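Local coordinates for transketolase (Campylobacter jejuni, PDB 3L84), which belongs to the transketolase family of thiamine diphosphate-binding enzymes and is built from three alpha/beta domains, two chains making up the assembly, at residues K131-L136 with A402-F407; N57-V62 with K145-C150. All blocks are in the same frame, centred on the assembly; numbering follows the deposited sequence. Where two conformers were deposited one is given.

Contact 1: K131-L136 with A402-F407; sequences KKAQNL and ARYGIF
The methyl of Ala-133 meets the ring of Tyr-404, at the end of helix 391-404, and Ile-406 and Phe-407 just beyond it, and their orientations make the contact. Tyr-404, with CG anti to its backbone N (chi1 -172°), brings its ring obliquely against Ala-133, CE2 lying 3.6 Å from Ala-133 CB. Ile-406 adds a tip contact, its CD1 3.9 Å from the same methyl. Phe-407 has Ala-133 N at its edge, near the ring plane, 3.7 Å from Phe-407 CZ. Ile-406 CG1 lies over the centre of one face of this ring, 3.6 Å above its plane. Along the helix, the aliphatic part of Lys-132 passes Phe-407 obliquely, Lys-132 CG 3.7 Å from Phe-407 CE1, while Leu-136 and Phe-407 reach toward each other tip to tip, Leu-136 CD1 to Phe-407 CE1 being 4.0 Å. The bend at chi2 (59°) turns CD of Lys-132 aside, and its NZ ends on the carbonyls of Val-380 and Gly-382; Tyr-404 OH is held by His-144 NE2. This is apolar packing between two neighbouring alpha/beta domains of the transketolase fold, setting helix 118-137 of the thiamine diphosphate binding domain against the end of helix 391-404 and the turn after it in the pyrimidine binding domain.

Contact 2: N57-V62 with K145-C150; sequences NRDRLV and KIYCLC
Parallel pairing of a strand outermost within the chain with its neighbour, in the five-stranded sheet of the thiamine diphosphate binding domain, is the element to which this contact belongs. The axes of strand segments 60-62 and 146-150 approach to 4.7 Å, at an angle of 9°, with Arg-60 beside Ile-146, Leu-61 beside Tyr-147 and Val-62 beside Cys-148. Arg-60 and Val-62 each give N-H and C=O to the ladder: their nitrogens bond to Lys-145 O and Tyr-147 O, and their oxygens accept from Tyr-147 N and Leu-149 N. Ahead of the ladder, Asp-59 holds CG anti to its carbonyl carbon and beside its own N, the placement from which OD1 takes a nearly straight bond (172°) from Lys-145 N at 2.8 Å, the donor standing above the carboxylate plane. The other oxygen, Asp-59 OD2, lies in the plane of the Tyr-147 ring at its edge, 3.6 Å from Tyr-147 CE2, with carboxylate and ring planes 73° apart. A water donates to Asp-59 OD2 and accepts from Tyr-147 OH, while Lys-47 N also holds OD2. Leu-61 crosses Tyr-147 at about a right angle, its CD1 4.0 Å from Tyr-147 CB. Leu-61 and Tyr-147 meet Leu-42 of helix 30-42 on one face of the sheet; on the other, Val-62, Ile-146 and Cys-148 pack on helix 118-137, and strand 175-181 continues the sheet beyond strand 146-151.

How the contacts relate
After two N-terminal helices the chain forms strand 60-63, then helix 118-137, then strand 146-151, where contact 2 closes a loop of 82 intervening residues. Helix 118-137 thus lies inside that loop, yet its end waits for 402-407, 265 residues on, to complete contact 1. The segments alternate, so the two closures cross and neither nests within the other. Contact 2 ties one sheet together internally; contact 1 joins that domain to the following one. Their centres are 15 Å apart, and they touch directly: Arg-60 NH2 probably bonds to Tyr-404 O at 2.9 Å, with a cation-pi contact between the same residues.

Contact 1: K131-L136 with A402-F407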
loop_
_atom_site.group_PDB
_atom_site.type_symbol
_atom_site.label_atom_id
_atom_site.label_comp_id
_atom_site.label_asym_id
_atom_site.label_seq_id
_atom_site.Cartn_x
_atom_site.Cartn_y
_atom_site.Cartn_z
ATOM N N LYS A 131 -12.820 -6.810 22.916
ATOM C CA LYS A 131 -12.700 -8.168 23.421
ATOM C C LYS A 131 -11.498 -8.370 24.337
ATOM O O LYS A 131 -11.614 -9.066 25.369
ATOM C CB LYS A 131 -12.669 -9.183 22.279
ATOM C CG LYS A 131 -14.000 -9.343 21.561
ATOM C CD LYS A 131 -15.145 -9.843 22.419
ATOM C CE LYS A 131 -16.407 -10.126 21.598
ATOM N NZ LYS A 131 -17.483 -10.743 22.415
ATOM N N LYS A 132 -10.353 -7.756 24.010
ATOM C CA LYS A 132 -9.211 -7.858 24.885
ATOM C C LYS A 132 -9.438 -7.088 26.183
ATOM O O LYS A 132 -9.076 -7.567 27.283
ATOM C CB LYS A 132 -7.939 -7.378 24.193
ATOM C CG LYS A 132 -6.669 -7.546 25.037
ATOM C CD LYS A 132 -6.427 -9.015 25.428
ATOM C CE LYS A 132 -5.224 -9.207 26.342
ATOM N NZ LYS A 132 -5.071 -10.619 26.781
ATOM N N ALA A 133 -10.072 -5.930 26.098
ATOM C CA ALA A 133 -10.404 -5.163 27.293
ATOM C C ALA A 133 -11.329 -5.981 28.206
ATOM O O ALA A 133 -11.192 -5.950 29.438
ATOM C CB ALA A 133 -11.060 -3.822 26.910
ATOM N N GLN A 134 -12.275 -6.710 27.615
ATOM C CA GLN A 134 -13.202 -7.577 28.364
ATOM C C GLN A 134 -12.402 -8.710 29.045
ATOM O O GLN A 134 -12.662 -9.080 30.195
ATOM C CB GLN A 134 -14.259 -8.170 27.409
ATOM C CG GLN A 134 -15.456 -8.834 28.064
ATOM C CD GLN A 134 -16.342 -9.545 27.060
ATOM O OE1 GLN A 134 -16.495 -9.104 25.919
ATOM N NE2 GLN A 134 -16.938 -10.643 27.480
ATOM N N ASN A 135 -11.429 -9.263 28.332
ATOM C CA ASN A 135 -10.537 -10.273 28.930
ATOM C C ASN A 135 -9.805 -9.728 30.152
ATOM O O ASN A 135 -9.663 -10.421 31.161
ATOM C CB ASN A 135 -9.514 -10.769 27.896
ATOM C CG ASN A 135 -8.480 -11.704 28.496
ATOM O OD1 ASN A 135 -8.803 -12.859 28.807
ATOM N ND2 ASN A 135 -7.286 -11.208 28.693
ATOM N N LEU A 136 -9.308 -8.496 30.072
ATOM C CA LEU A 136 -8.548 -7.914 31.161
ATOM C C LEU A 136 -9.408 -7.411 32.317
ATOM O O LEU A 136 -9.046 -7.599 33.484
ATOM C CB LEU A 136 -7.730 -6.746 30.610
ATOM C CG LEU A 136 -6.577 -7.106 29.680
ATOM C CD1 LEU A 136 -5.943 -5.816 29.168
ATOM C CD2 LEU A 136 -5.529 -7.981 30.377
ATOM N N ALA A 402 -4.756 1.521 19.437
ATOM C CA ALA A 402 -4.112 2.695 20.008
ATOM C C ALA A 402 -5.097 3.785 20.445
ATOM O O ALA A 402 -4.783 4.576 21.340
ATOM C CB ALA A 402 -3.094 3.260 18.993
ATOM N N ARG A 403 -6.266 3.832 19.811
ATOM C CA ARG A 403 -7.312 4.774 20.166
ATOM C C ARG A 403 -8.254 4.238 21.212
ATOM O O ARG A 403 -9.023 5.035 21.775
ATOM C CB ARG A 403 -8.117 5.197 18.914
ATOM C CG ARG A 403 -7.351 6.113 17.978
ATOM C CD ARG A 403 -7.239 7.504 18.541
ATOM N NE ARG A 403 -8.541 8.172 18.630
ATOM C CZ ARG A 403 -8.854 9.199 19.411
ATOM N NH1 ARG A 403 -7.991 9.706 20.284
ATOM N NH2 ARG A 403 -10.071 9.717 19.316
ATOM N N TYR A 404 -8.225 2.946 21.531
ATOM C CA TYR A 404 -9.268 2.387 22.396
ATOM C C TYR A 404 -9.270 2.991 23.788
ATOM O O TYR A 404 -10.336 3.282 24.332
ATOM C CB TYR A 404 -9.131 0.848 22.454
ATOM C CG TYR A 404 -10.270 0.186 23.167
ATOM C CD1 TYR A 404 -11.449 -0.080 22.519
ATOM C CD2 TYR A 404 -10.203 -0.106 24.516
ATOM C CE1 TYR A 404 -12.504 -0.611 23.155
ATOM C CE2 TYR A 404 -11.247 -0.659 25.177
ATOM C CZ TYR A 404 -12.428 -0.926 24.496
ATOM O OH TYR A 404 -13.506 -1.462 25.180
ATOM N N GLY A 405 -8.104 3.118 24.403
ATOM C CA GLY A 405 -7.942 3.839 25.652
ATOM C C GLY A 405 -6.913 3.238 26.593
ATOM O O GLY A 405 -6.482 3.923 27.512
ATOM N N ILE A 406 -6.578 1.966 26.437
ATOM C CA ILE A 406 -5.745 1.241 27.394
ATOM C C ILE A 406 -4.590 0.428 26.763
ATOM O O ILE A 406 -3.860 -0.261 27.527
ATOM C CB ILE A 406 -6.600 0.307 28.277
ATOM C CG1 ILE A 406 -7.393 -0.692 27.419
ATOM C CG2 ILE A 406 -7.490 1.127 29.221
ATOM C CD1 ILE A 406 -7.990 -1.882 28.220
ATOM N N PHE A 407 -4.382 0.528 25.461
ATOM C CA PHE A 407 -3.424 -0.338 24.762
ATOM C C PHE A 407 -2.295 0.418 24.092
ATOM O O PHE A 407 -2.447 1.572 23.667
ATOM C CB PHE A 407 -4.116 -1.203 23.711
ATOM C CG PHE A 407 -5.159 -2.131 24.263
ATOM C CD1 PHE A 407 -4.811 -3.135 25.137
ATOM C CD2 PHE A 407 -6.487 -1.954 23.958
ATOM C CE1 PHE A 407 -5.768 -3.990 25.654
ATOM C CE2 PHE A 407 -7.466 -2.802 24.473
ATOM C CZ PHE A 407 -7.070 -3.816 25.352
#

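Contact 2: N57-V62 with K145-C150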
loop_
_atom_site.group_PDB
_atom_site.type_symbol
_atom_site.label_atom_id
_atom_site.label_comp_id
_atom_site.label_asym_id
_atom_site.label_seq_id
_atom_site.Cartn_x
_atom_site.Cartn_y
_atom_site.Cartn_z
ATOM N N ASN A 57 -16.323 2.548 28.308
ATOM C CA ASN A 57 -17.310 1.557 27.901
ATOM C C ASN A 57 -18.400 2.132 26.996
ATOM O O ASN A 57 -19.447 1.519 26.854
ATOM C CB ASN A 57 -17.911 0.808 29.105
ATOM C CG ASN A 57 -18.630 -0.479 28.699
ATOM O OD1 ASN A 57 -18.151 -1.230 27.877
ATOM N ND2 ASN A 57 -19.811 -0.729 29.283
ATOM N N ARG A 58 -18.153 3.283 26.409
ATOM C CA ARG A 58 -19.052 3.821 25.393
ATOM C C ARG A 58 -19.119 2.919 24.161
ATOM O O ARG A 58 -18.142 2.259 23.802
ATOM C CB ARG A 58 -18.602 5.208 24.953
ATOM C CG ARG A 58 -17.328 5.225 24.158
ATOM C CD ARG A 58 -16.775 6.614 24.014
ATOM N NE ARG A 58 -15.603 6.666 23.135
ATOM C CZ ARG A 58 -14.375 6.503 23.589
ATOM N NH1 ARG A 58 -14.127 6.201 24.847
ATOM N NH2 ARG A 58 -13.338 6.623 22.783
ATOM N N ASP A 59 -20.252 2.904 23.475
ATOM C CA ASP A 59 -20.257 2.370 22.122
ATOM C C ASP A 59 -19.327 3.214 21.243
ATOM O O ASP A 59 -19.246 4.431 21.409
ATOM C CB ASP A 59 -21.642 2.416 21.507
ATOM C CG ASP A 59 -22.621 1.464 22.135
ATOM O OD1 ASP A 59 -22.240 0.481 22.827
ATOM O OD2 ASP A 59 -23.846 1.685 21.964
ATOM N N ARG A 60 -18.643 2.568 20.316
ATOM C CA ARG A 60 -17.729 3.243 19.390
ATOM C C ARG A 60 -18.439 3.332 18.027
ATOM O O ARG A 60 -18.764 2.311 17.438
ATOM C CB ARG A 60 -16.375 2.514 19.236
ATOM C CG ARG A 60 -15.591 2.116 20.516
ATOM C CD ARG A 60 -15.234 3.315 21.302
ATOM N NE ARG A 60 -14.120 3.132 22.261
ATOM C CZ ARG A 60 -14.222 2.625 23.494
ATOM N NH1 ARG A 60 -15.375 2.140 23.937
ATOM N NH2 ARG A 60 -13.180 2.629 24.331
ATOM N N LEU A 61 -18.627 4.539 17.504
ATOM C CA LEU A 61 -19.234 4.802 16.224
ATOM C C LEU A 61 -18.143 5.207 15.256
ATOM O O LEU A 61 -17.366 6.105 15.558
ATOM C CB LEU A 61 -20.248 5.922 16.354
ATOM C CG LEU A 61 -20.941 6.439 15.100
ATOM C CD1 LEU A 61 -21.716 5.326 14.461
ATOM C CD2 LEU A 61 -21.817 7.669 15.459
ATOM N N VAL A 62 -18.062 4.542 14.115
ATOM C CA VAL A 62 -17.083 4.845 13.064
ATOM C C VAL A 62 -17.779 5.100 11.721
ATOM O O VAL A 62 -18.471 4.216 11.199
ATOM C CB VAL A 62 -16.095 3.705 12.858
ATOM C CG1 VAL A 62 -15.075 4.028 11.723
ATOM C CG2 VAL A 62 -15.341 3.355 14.167
ATOM N N LYS A 145 -20.908 -1.936 22.135
ATOM C CA LYS A 145 -20.909 -2.254 20.704
ATOM C C LYS A 145 -19.941 -1.378 19.941
ATOM O O LYS A 145 -19.461 -0.349 20.442
ATOM C CB LYS A 145 -22.320 -2.086 20.147
ATOM C CG LYS A 145 -23.346 -3.005 20.779
ATOM C CD LYS A 145 -23.133 -4.480 20.461
ATOM C CE LYS A 145 -24.188 -5.383 21.122
ATOM N NZ LYS A 145 -23.870 -6.798 20.853
ATOM N N ILE A 146 -19.684 -1.790 18.700
ATOM C CA ILE A 146 -18.925 -1.030 17.707
ATOM C C ILE A 146 -19.783 -0.973 16.471
ATOM O O ILE A 146 -20.147 -2.030 15.914
ATOM C CB ILE A 146 -17.578 -1.667 17.373
ATOM C CG1 ILE A 146 -16.673 -1.781 18.626
ATOM C CG2 ILE A 146 -16.889 -0.843 16.275
ATOM C CD1 ILE A 146 -16.947 -2.875 19.626
ATOM N N TYR A 147 -20.232 0.220 16.111
ATOM C CA TYR A 147 -21.067 0.475 14.933
ATOM C C TYR A 147 -20.230 1.141 13.871
ATOM O O TYR A 147 -19.558 2.142 14.122
ATOM C CB TYR A 147 -22.236 1.408 15.280
ATOM C CG TYR A 147 -23.235 0.845 16.248
ATOM C CD1 TYR A 147 -24.219 -0.046 15.834
ATOM C CD2 TYR A 147 -23.221 1.213 17.594
ATOM C CE1 TYR A 147 -25.169 -0.523 16.726
ATOM C CE2 TYR A 147 -24.140 0.710 18.497
ATOM C CZ TYR A 147 -25.113 -0.179 18.065
ATOM O OH TYR A 147 -26.083 -0.717 18.916
ATOM N N CYS A 148 -20.250 0.600 12.660
ATOM C CA CYS A 148 -19.531 1.213 11.565
ATOM C C CYS A 148 -20.459 1.443 10.406
ATOM O O CYS A 148 -21.159 0.496 10.002
ATOM C CB CYS A 148 -18.414 0.281 11.111
ATOM S SG CYS A 148 -17.419 0.859 9.748
ATOM N N LEU A 149 -20.489 2.660 9.877
ATOM C CA LEU A 149 -21.229 2.936 8.639
ATOM C C LEU A 149 -20.259 2.930 7.490
ATOM O O LEU A 149 -19.227 3.579 7.548
ATOM C CB LEU A 149 -21.927 4.296 8.688
ATOM C CG LEU A 149 -23.227 4.443 9.469
ATOM C CD1 LEU A 149 -23.106 3.920 10.911
ATOM C CD2 LEU A 149 -23.650 5.928 9.431
ATOM N N CYS A 150 -20.570 2.175 6.451
ATOM C CA CYS A 150 -19.688 2.068 5.281
ATOM C C CYS A 150 -20.486 2.114 3.996
ATOM O O CYS A 150 -21.702 2.040 4.022
ATOM C CB CYS A 150 -18.820 0.796 5.383
ATOM S SG CYS A 150 -19.720 -0.723 5.004
HETATM O O HOH W 1 -25.857 -0.036 21.492
#